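Local coordinates for scarecrow-like protein 3 (Arabidopsis thaliana, PDB 6KPB), which is a probable GRAS-family transcription factor in plant development that binds zinc finger proteins of the IDD family, among them JACKDAW, and forms a homodimer, at the interface of chains A and B. Residues are numbered along the deposited sequence; one frame, centred on the assembly and turned at random. Chains: chain A/B, Scarecrow-like protein 3.

The interface of chains A and B. Residues chain A 76, 79, 105-106, 108-109; chain B 109, 114-115, 118-119.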
ATOM      1  N   ASN A  76      -0.133 -25.552   1.175  1.00105.73           N
ATOM      2  CA  ASN A  76       0.971 -24.745   1.685  1.00107.63           C
ATOM      3  C   ASN A  76       2.309 -25.230   1.143  1.00113.72           C
ATOM      4  O   ASN A  76       3.175 -24.419   0.792  1.00110.04           O
ATOM      5  CB  ASN A  76       0.972 -24.766   3.213  1.00111.21           C
ATOM      6  CG  ASN A  76       2.242 -24.189   3.801  1.00116.45           C
ATOM      7  OD1 ASN A  76       2.369 -22.974   3.962  1.00119.61           O
ATOM      8  ND2 ASN A  76       3.193 -25.057   4.127  1.00118.12           N
ATOM      9  N   LEU A  79       2.608 -24.048  -2.324  1.00108.12           N
ATOM     10  CA  LEU A  79       2.864 -22.611  -2.353  1.00105.85           C
ATOM     11  C   LEU A  79       4.302 -22.297  -1.963  1.00106.47           C
ATOM     12  O   LEU A  79       4.899 -21.348  -2.486  1.00105.36           O
ATOM     13  CB  LEU A  79       1.887 -21.883  -1.428  1.00 95.02           C
ATOM     14  CG  LEU A  79       0.421 -21.846  -1.870  1.00101.97           C
ATOM     15  CD1 LEU A  79      -0.432 -21.109  -0.848  1.00101.95           C
ATOM     16  CD2 LEU A  79       0.293 -21.208  -3.245  1.00 88.21           C
ATOM     17  N   ALA A 105      -3.097 -18.209  -3.230  1.00 95.39           N
ATOM     18  CA  ALA A 105      -2.942 -18.040  -1.790  1.00 90.98           C
ATOM     19  C   ALA A 105      -4.022 -17.134  -1.218  1.00 95.95           C
ATOM     20  O   ALA A 105      -4.447 -17.323  -0.072  1.00102.56           O
ATOM     21  CB  ALA A 105      -1.554 -17.490  -1.474  1.00 89.54           C
ATOM     22  N   ASN A 106      -4.484 -16.154  -1.996  1.00 95.73           N
ATOM     23  CA  ASN A 106      -5.575 -15.303  -1.534  1.00 96.38           C
ATOM     24  C   ASN A 106      -6.879 -16.087  -1.435  1.00 97.51           C
ATOM     25  O   ASN A 106      -7.679 -15.855  -0.522  1.00 96.23           O
ATOM     26  CB  ASN A 106      -5.739 -14.104  -2.467  1.00 99.89           C
ATOM     27  CG  ASN A 106      -5.595 -12.776  -1.745  1.00106.29           C
ATOM     28  OD1 ASN A 106      -4.485 -12.296  -1.517  1.00105.59           O
ATOM     29  ND2 ASN A 106      -6.723 -12.175  -1.384  1.00113.02           N
ATOM     30  N   ILE A 108      -7.378 -19.424  -0.818  1.00 97.26           N
ATOM     31  CA  ILE A 108      -7.394 -20.274   0.365  1.00 95.65           C
ATOM     32  C   ILE A 108      -7.403 -19.450   1.640  1.00100.31           C
ATOM     33  O   ILE A 108      -7.837 -19.941   2.689  1.00113.46           O
ATOM     34  CB  ILE A 108      -6.202 -21.246   0.374  1.00101.75           C
ATOM     35  CG1 ILE A 108      -4.903 -20.499   0.657  1.00103.30           C
ATOM     36  CG2 ILE A 108      -6.100 -21.958  -0.943  1.00111.04           C
ATOM     37  CD1 ILE A 108      -3.680 -21.286   0.274  1.00107.92           C
ATOM     38  N   LEU A 109      -6.923 -18.207   1.585  1.00104.49           N
ATOM     39  CA  LEU A 109      -7.052 -17.323   2.736  1.00 99.64           C
ATOM     40  C   LEU A 109      -8.512 -16.993   3.008  1.00101.58           C
ATOM     41  O   LEU A 109      -8.903 -16.823   4.169  1.00 95.85           O
ATOM     42  CB  LEU A 109      -6.244 -16.046   2.509  1.00 95.47           C
ATOM     43  CG  LEU A 109      -5.982 -15.177   3.739  1.00 96.30           C
ATOM     44  CD1 LEU A 109      -5.208 -15.963   4.785  1.00113.14           C
ATOM     45  CD2 LEU A 109      -5.232 -13.913   3.353  1.00 97.95           C
TER
ATOM     46  N   LEU B 109      -0.395 -16.467  10.517  1.00104.49           N
ATOM     47  CA  LEU B 109      -0.102 -16.571   9.094  1.00 99.64           C
ATOM     48  C   LEU B 109       1.332 -17.026   8.865  1.00101.58           C
ATOM     49  O   LEU B 109       1.608 -17.741   7.895  1.00 95.85           O
ATOM     50  CB  LEU B 109      -0.357 -15.230   8.406  1.00 95.47           C
ATOM     51  CG  LEU B 109      -0.440 -15.250   6.881  1.00 96.30           C
ATOM     52  CD1 LEU B 109      -1.572 -16.158   6.425  1.00113.14           C
ATOM     53  CD2 LEU B 109      -0.626 -13.844   6.335  1.00 97.95           C
ATOM     54  N   GLY B 114       4.750 -21.158   3.374  1.00 99.36           N
ATOM     55  CA  GLY B 114       4.383 -21.157   1.967  1.00107.84           C
ATOM     56  C   GLY B 114       3.234 -20.212   1.673  1.00112.34           C
ATOM     57  O   GLY B 114       3.282 -19.430   0.721  1.00112.52           O
ATOM     58  N   LEU B 115       2.186 -20.265   2.498  1.00108.02           N
ATOM     59  CA  LEU B 115       1.063 -19.350   2.330  1.00 89.89           C
ATOM     60  C   LEU B 115       1.478 -17.910   2.605  1.00 94.66           C
ATOM     61  O   LEU B 115       1.060 -16.991   1.892  1.00103.38           O
ATOM     62  CB  LEU B 115      -0.088 -19.764   3.247  1.00 90.73           C
ATOM     63  CG  LEU B 115      -1.230 -18.761   3.424  1.00101.53           C
ATOM     64  CD1 LEU B 115      -1.851 -18.396   2.083  1.00109.56           C
ATOM     65  CD2 LEU B 115      -2.285 -19.310   4.374  1.00 96.23           C
ATOM     66  N   ALA B 118       3.670 -16.662  -0.370  1.00 90.85           N
ATOM     67  CA  ALA B 118       2.852 -16.529  -1.570  1.00 85.61           C
ATOM     68  C   ALA B 118       1.961 -15.293  -1.514  1.00 82.43           C
ATOM     69  O   ALA B 118       1.690 -14.680  -2.553  1.00 94.30           O
ATOM     70  CB  ALA B 118       2.012 -17.786  -1.771  1.00 85.28           C
ATOM     71  N   LEU B 119       1.507 -14.903  -0.319  1.00 79.61           N
ATOM     72  CA  LEU B 119       0.706 -13.691  -0.177  1.00 99.62           C
ATOM     73  C   LEU B 119       1.484 -12.433  -0.541  1.00106.44           C
ATOM     74  O   LEU B 119       0.875 -11.370  -0.719  1.00114.21           O
ATOM     75  CB  LEU B 119       0.178 -13.568   1.256  1.00 95.32           C
ATOM     76  CG  LEU B 119      -1.317 -13.777   1.515  1.00112.34           C
ATOM     77  CD1 LEU B 119      -1.704 -15.221   1.286  1.00110.17           C
ATOM     78  CD2 LEU B 119      -1.683 -13.347   2.928  1.00121.73           C
TER
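B:Leu115, near the start of the short helix 113-118, inserts its side chain between helices 72-85 and 92-109 of the other subunit, a worked example of a short helix, with the residue after it, docked against two helices. Its CD1 methyl does most of the touching, meeting the CB of A:Ala105 at 3.7 Å and, alongside, the CD1 of A:Ile108 at 3.9 Å, the two side chains sliding past each other in opposite directions. Next to it, the small A:Ala105 probably allows the close approach of the chains: its CB lies 3.6 Å from the CB of B:Ala118, and B:Leu119 CD1 packs on the same methyl. Farther along helix 92-109, A:Leu109 splits its branches; its side chain crosses those of both B:Leu119 and B:Leu109 at about a right angle, CD2 lying 3.6 Å from CD2 of B:Leu119 and CD1 meeting CD1 of its own symmetry mate, B:Leu109.

A polar contact anchors the opposite end. The side-chain carbonyl OD1 of A:Asn76, its CG anti to the backbone N (chi1 168°), which carries the amide to the start of helix 113-118 of B, accepts a hydrogen bond of 3.1 Å from the backbone N of B:Leu115; the donor is tilted 29° from the carbonyl plane. The nearby N-H of B:Gly114 points elsewhere and adds no second bond. An alanine here would probably leave the B:Leu115 N-H without its mate and B:Leu115 less firmly placed. One turn on, A:Leu79 packs beside this contact, its CB 3.5 Å from the carbonyl O of B:Gly114 and its CD1 against the CA of B:Leu115.

Repeated by two-fold symmetry, this largely apolar patch, mostly within the predicted leucine repeat I, helps join two SCL3 molecules into the homodimer.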